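Local coordinates for hypothetical protein (Fusobacterium nucleatum subsp. nucleatum, PDB 2GSL), which may be a ribonuclease of the MrnC family with a role in RNA processing, built from a helical ribonuclease III domain and binding magnesium, at residues E116-K119 against K120-I124; P42-N45 against K46-A50. One frame throughout, in Å; residues are numbered along the deposited sequence.

Contact 1 (E116-K119 against K120-I124)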
loop_
_atom_site.group_PDB
_atom_site.type_symbol
_atom_site.label_atom_id
_atom_site.label_comp_id
_atom_site.label_asym_id
_atom_site.label_seq_id
_atom_site.Cartn_x
_atom_site.Cartn_y
_atom_site.Cartn_z
ATOM N N GLU A 116 11.395 -8.257 8.027
ATOM C CA GLU A 116 12.822 -7.970 7.929
ATOM C C GLU A 116 13.368 -8.522 6.619
ATOM O O GLU A 116 14.392 -8.064 6.111
ATOM C CB GLU A 116 13.587 -8.590 9.103
ATOM C CG GLU A 116 15.095 -8.386 9.007
ATOM C CD GLU A 116 15.492 -6.914 9.028
ATOM O OE1 GLU A 116 16.642 -6.604 8.642
ATOM O OE2 GLU A 116 14.659 -6.071 9.437
ATOM N N GLU A 117 12.674 -9.520 6.084
ATOM C CA GLU A 117 13.065 -10.150 4.831
ATOM C C GLU A 117 12.649 -9.239 3.678
ATOM O O GLU A 117 13.261 -9.246 2.609
ATOM C CB GLU A 117 12.385 -11.515 4.703
ATOM C CG GLU A 117 12.836 -12.537 5.744
ATOM C CD GLU A 117 14.144 -13.215 5.373
ATOM O OE1 GLU A 117 15.131 -12.501 5.095
ATOM O OE2 GLU A 117 14.187 -14.468 5.363
ATOM N N ILE A 118 11.606 -8.449 3.912
ATOM C CA ILE A 118 11.109 -7.521 2.911
ATOM C C ILE A 118 12.082 -6.358 2.743
ATOM O O ILE A 118 12.373 -5.939 1.617
ATOM C CB ILE A 118 9.737 -6.972 3.310
ATOM C CG1 ILE A 118 8.753 -8.133 3.479
ATOM C CG2 ILE A 118 9.239 -5.999 2.261
ATOM C CD1 ILE A 118 7.406 -7.718 3.971
ATOM N N LYS A 119 12.594 -5.847 3.865
ATOM C CA LYS A 119 13.540 -4.733 3.841
ATOM C C LYS A 119 14.810 -5.086 3.076
ATOM O O LYS A 119 15.415 -4.232 2.430
ATOM C CB LYS A 119 13.916 -4.300 5.267
ATOM C CG LYS A 119 14.890 -3.122 5.312
ATOM C CD LYS A 119 15.074 -2.554 6.729
ATOM C CE LYS A 119 15.777 -1.174 6.691
ATOM N NZ LYS A 119 15.929 -0.516 8.031
ATOM N N LYS A 120 15.214 -6.345 3.135
ATOM C CA LYS A 120 16.430 -6.743 2.447
ATOM C C LYS A 120 16.237 -6.686 0.928
ATOM O O LYS A 120 17.161 -6.351 0.189
ATOM C CB LYS A 120 16.838 -8.143 2.906
ATOM C CG LYS A 120 18.298 -8.454 2.690
ATOM C CD LYS A 120 18.812 -9.445 3.722
ATOM C CE LYS A 120 18.185 -10.824 3.570
ATOM N NZ LYS A 120 18.785 -11.829 4.519
ATOM N N ILE A 121 15.028 -7.005 0.473
ATOM C CA ILE A 121 14.695 -6.972 -0.949
ATOM C C ILE A 121 14.536 -5.513 -1.368
ATOM O O ILE A 121 14.974 -5.106 -2.442
ATOM C CB ILE A 121 13.369 -7.732 -1.229
ATOM C CG1 ILE A 121 13.567 -9.223 -0.981
ATOM C CG2 ILE A 121 12.910 -7.500 -2.647
ATOM C CD1 ILE A 121 12.274 -10.015 -1.021
ATOM N N ILE A 122 13.899 -4.725 -0.511
ATOM C CA ILE A 122 13.711 -3.319 -0.811
ATOM C C ILE A 122 15.074 -2.627 -0.874
ATOM O O ILE A 122 15.249 -1.681 -1.632
ATOM C CB ILE A 122 12.831 -2.637 0.247
ATOM C CG1 ILE A 122 11.437 -3.268 0.234
ATOM C CG2 ILE A 122 12.745 -1.147 -0.029
ATOM C CD1 ILE A 122 10.681 -3.086 -1.070
ATOM N N ASN A 123 16.037 -3.103 -0.088
ATOM C CA ASN A 123 17.367 -2.513 -0.097
ATOM C C ASN A 123 18.099 -2.766 -1.408
ATOM O O ASN A 123 19.010 -2.018 -1.767
ATOM C CB ASN A 123 18.213 -3.036 1.065
ATOM C CG ASN A 123 17.969 -2.273 2.356
ATOM O OD1 ASN A 123 18.538 -2.602 3.398
ATOM N ND2 ASN A 123 17.124 -1.245 2.293
ATOM N N ILE A 124 17.719 -3.815 -2.129
ATOM C CA ILE A 124 18.381 -4.088 -3.397
ATOM C C ILE A 124 17.674 -3.305 -4.503
ATOM O O ILE A 124 18.121 -3.274 -5.647
ATOM C CB ILE A 124 18.408 -5.617 -3.718
ATOM C CG1 ILE A 124 17.090 -6.071 -4.330
ATOM C CG2 ILE A 124 18.709 -6.403 -2.454
ATOM C CD1 ILE A 124 17.067 -5.981 -5.834
#
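Glu117 and Lys120, one turn apart on helix 115-127, carry the charged part of this contact. Their side chains run alongside each other in the same direction, and Glu117 OE1 lies 3.8 Å from Lys120 NZ, a long salt bridge. Lys120 leaves the backbone with CG roughly anti to N, and the bend at chi3 (67°) goes with a chain that runs back toward Glu117. Glu117 OE2 has Asp69 as a like-charged neighbour, and the lysine may partly offset that pairing.

The apolar part is an i to i+4 pair: Ile118 CG2 meets Ile122 CG1 at 4.0 Å, with both side chains pointing the same way.

Backbone bonds tie the turns together. Ile122 N gives a nearly straight bond to Ile118 O (2.9 Å, 161° at the hydrogen), while Ile121 N makes a weak one to the same oxygen. Asn123 N binds Lys119 O at 2.8 Å.

The helix is amphipathic. Lys119 and Asn123 are exposed, whereas the isoleucines face the domain: Ile118 rests on Met109 of helix 93-111, Ile121 also reaches Ile60 and Ile64 of helix 54-64, and Ile122 packs on Trp26 and Glu29 of helix 15-34.

Contact 2 (P42-N45 against K46-A50)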
loop_
_atom_site.group_PDB
_atom_site.type_symbol
_atom_site.label_atom_id
_atom_site.label_comp_id
_atom_site.label_asym_id
_atom_site.label_seq_id
_atom_site.Cartn_x
_atom_site.Cartn_y
_atom_site.Cartn_z
ATOM N N PRO A 42 4.599 15.490 -9.498
ATOM C CA PRO A 42 4.895 14.917 -10.813
ATOM C C PRO A 42 6.167 14.077 -10.821
ATOM O O PRO A 42 6.167 12.946 -11.294
ATOM C CB PRO A 42 4.981 16.148 -11.711
ATOM C CG PRO A 42 5.372 17.243 -10.759
ATOM C CD PRO A 42 4.519 16.958 -9.571
ATOM N N THR A 43 7.247 14.620 -10.276
ATOM C CA THR A 43 8.520 13.899 -10.230
ATOM C C THR A 43 8.452 12.671 -9.323
ATOM O O THR A 43 8.868 11.577 -9.705
ATOM C CB THR A 43 9.626 14.816 -9.727
ATOM O OG1 THR A 43 9.641 16.004 -10.527
ATOM C CG2 THR A 43 10.970 14.126 -9.813
ATOM N N LEU A 44 7.949 12.875 -8.109
ATOM C CA LEU A 44 7.790 11.806 -7.133
ATOM C C LEU A 44 7.081 10.609 -7.768
ATOM O O LEU A 44 7.578 9.485 -7.727
ATOM C CB LEU A 44 6.959 12.315 -5.962
ATOM C CG LEU A 44 6.565 11.270 -4.922
ATOM C CD1 LEU A 44 7.813 10.697 -4.268
ATOM C CD2 LEU A 44 5.673 11.917 -3.886
ATOM N N ASN A 45 5.913 10.875 -8.349
ATOM C CA ASN A 45 5.103 9.861 -9.005
ATOM C C ASN A 45 5.895 9.145 -10.095
ATOM O O ASN A 45 5.829 7.922 -10.223
ATOM C CB ASN A 45 3.845 10.506 -9.597
ATOM C CG ASN A 45 2.854 10.965 -8.523
ATOM O OD1 ASN A 45 3.216 11.679 -7.585
ATOM N ND2 ASN A 45 1.598 10.554 -8.665
ATOM N N LYS A 46 6.649 9.912 -10.876
ATOM C CA LYS A 46 7.467 9.354 -11.948
ATOM C C LYS A 46 8.467 8.312 -11.443
ATOM O O LYS A 46 8.624 7.257 -12.059
ATOM C CB LYS A 46 8.216 10.475 -12.669
ATOM C CG LYS A 46 9.175 9.992 -13.744
ATOM C CD LYS A 46 9.898 11.150 -14.410
ATOM C CE LYS A 46 10.804 11.883 -13.444
ATOM N NZ LYS A 46 11.335 13.126 -14.083
ATOM N N TYR A 47 9.149 8.613 -10.338
ATOM C CA TYR A 47 10.130 7.681 -9.757
ATOM C C TYR A 47 9.463 6.444 -9.148
ATOM O O TYR A 47 10.048 5.356 -9.130
ATOM C CB TYR A 47 10.973 8.358 -8.662
ATOM C CG TYR A 47 12.050 9.285 -9.177
ATOM C CD1 TYR A 47 11.721 10.410 -9.926
ATOM C CD2 TYR A 47 13.399 9.043 -8.910
ATOM C CE1 TYR A 47 12.700 11.275 -10.400
ATOM C CE2 TYR A 47 14.392 9.906 -9.381
ATOM C CZ TYR A 47 14.030 11.023 -10.128
ATOM O OH TYR A 47 14.983 11.896 -10.612
ATOM N N VAL A 48 8.248 6.628 -8.636
ATOM C CA VAL A 48 7.504 5.540 -8.026
ATOM C C VAL A 48 7.069 4.539 -9.088
ATOM O O VAL A 48 7.317 3.336 -8.951
ATOM C CB VAL A 48 6.261 6.060 -7.291
ATOM C CG1 VAL A 48 5.465 4.897 -6.738
ATOM C CG2 VAL A 48 6.681 6.993 -6.165
ATOM N N LYS A 49 6.434 5.042 -10.147
ATOM C CA LYS A 49 5.956 4.196 -11.235
ATOM C C LYS A 49 7.083 3.410 -11.872
ATOM O O LYS A 49 6.883 2.311 -12.403
ATOM C CB LYS A 49 5.274 5.032 -12.319
ATOM C CG LYS A 49 3.983 5.669 -11.879
ATOM C CD LYS A 49 3.236 6.286 -13.047
ATOM C CE LYS A 49 1.942 6.961 -12.571
ATOM N NZ LYS A 49 1.145 7.587 -13.679
ATOM N N ALA A 50 8.275 3.980 -11.822
ATOM C CA ALA A 50 9.424 3.334 -12.405
ATOM C C ALA A 50 9.739 2.029 -11.707
ATOM O O ALA A 50 10.106 1.068 -12.367
ATOM C CB ALA A 50 10.628 4.267 -12.348
#
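Thr43 CG2 lies 3.4 Å from Tyr47 CE1, beside the CD1-CE1 side of the ring and raised out of its plane; the two side chains lie side by side one turn apart. The methyl is placed there by chi1 of Thr43 (-53°), which sets CG2 anti to the backbone N, with OG1 beside that nitrogen. Thr43 O comes to the ring at a different height, at the edge and near the plane, 3.1 Å from Tyr47 CD1. That same oxygen accepts Tyr47 N at 3.0 Å. A looser apolar pair, Leu44 CD1 with Val48 CG2 at 4.3 Å, lies on the buried face.

Regular i to i+4 bonding makes this an alpha-helix, helix 41-52, which falls within the ribonuclease III domain. Lys46 N binds Pro42 O, Val48 N binds Leu44 O, and Lys49 N binds Asn45 O at 2.9 Å and 175°, almost linear.

Farther out, Thr43 OG1 is hydrogen-bonded to OD1 of Asn40, just ahead of the segment. The Tyr47 ring stacks with Tyr39 and meets Tyr34 with planes at about 65°. Val48 leans on Glu27, Ile30 and Arg31 of helix 15-34, while Phe20 of the second subunit packs against Leu44, Asn45 and Val48.

Both are contacts within one helix, between residues three or four apart, and both are partly buried. Their centres lie about 20 Å apart and their nearest atoms about 11 Å apart, so they do not touch. They share a support in helix 15-34, which bears Asp23, a magnesium ligand and probably the active-site residue: Ile122 in contact 1 and Val48 in contact 2 both pack on this helix, with side chains about 12 and 10 Å from that of Asp23. Contact 1 lies nearer the chain centre, its isoleucines packing within one subunit beneath an exposed charged face. Contact 2 is more peripheral; where contact 1 has a long salt bridge, it has a threonine methyl beside a tyrosine ring, and its apolar face extends to the second subunit.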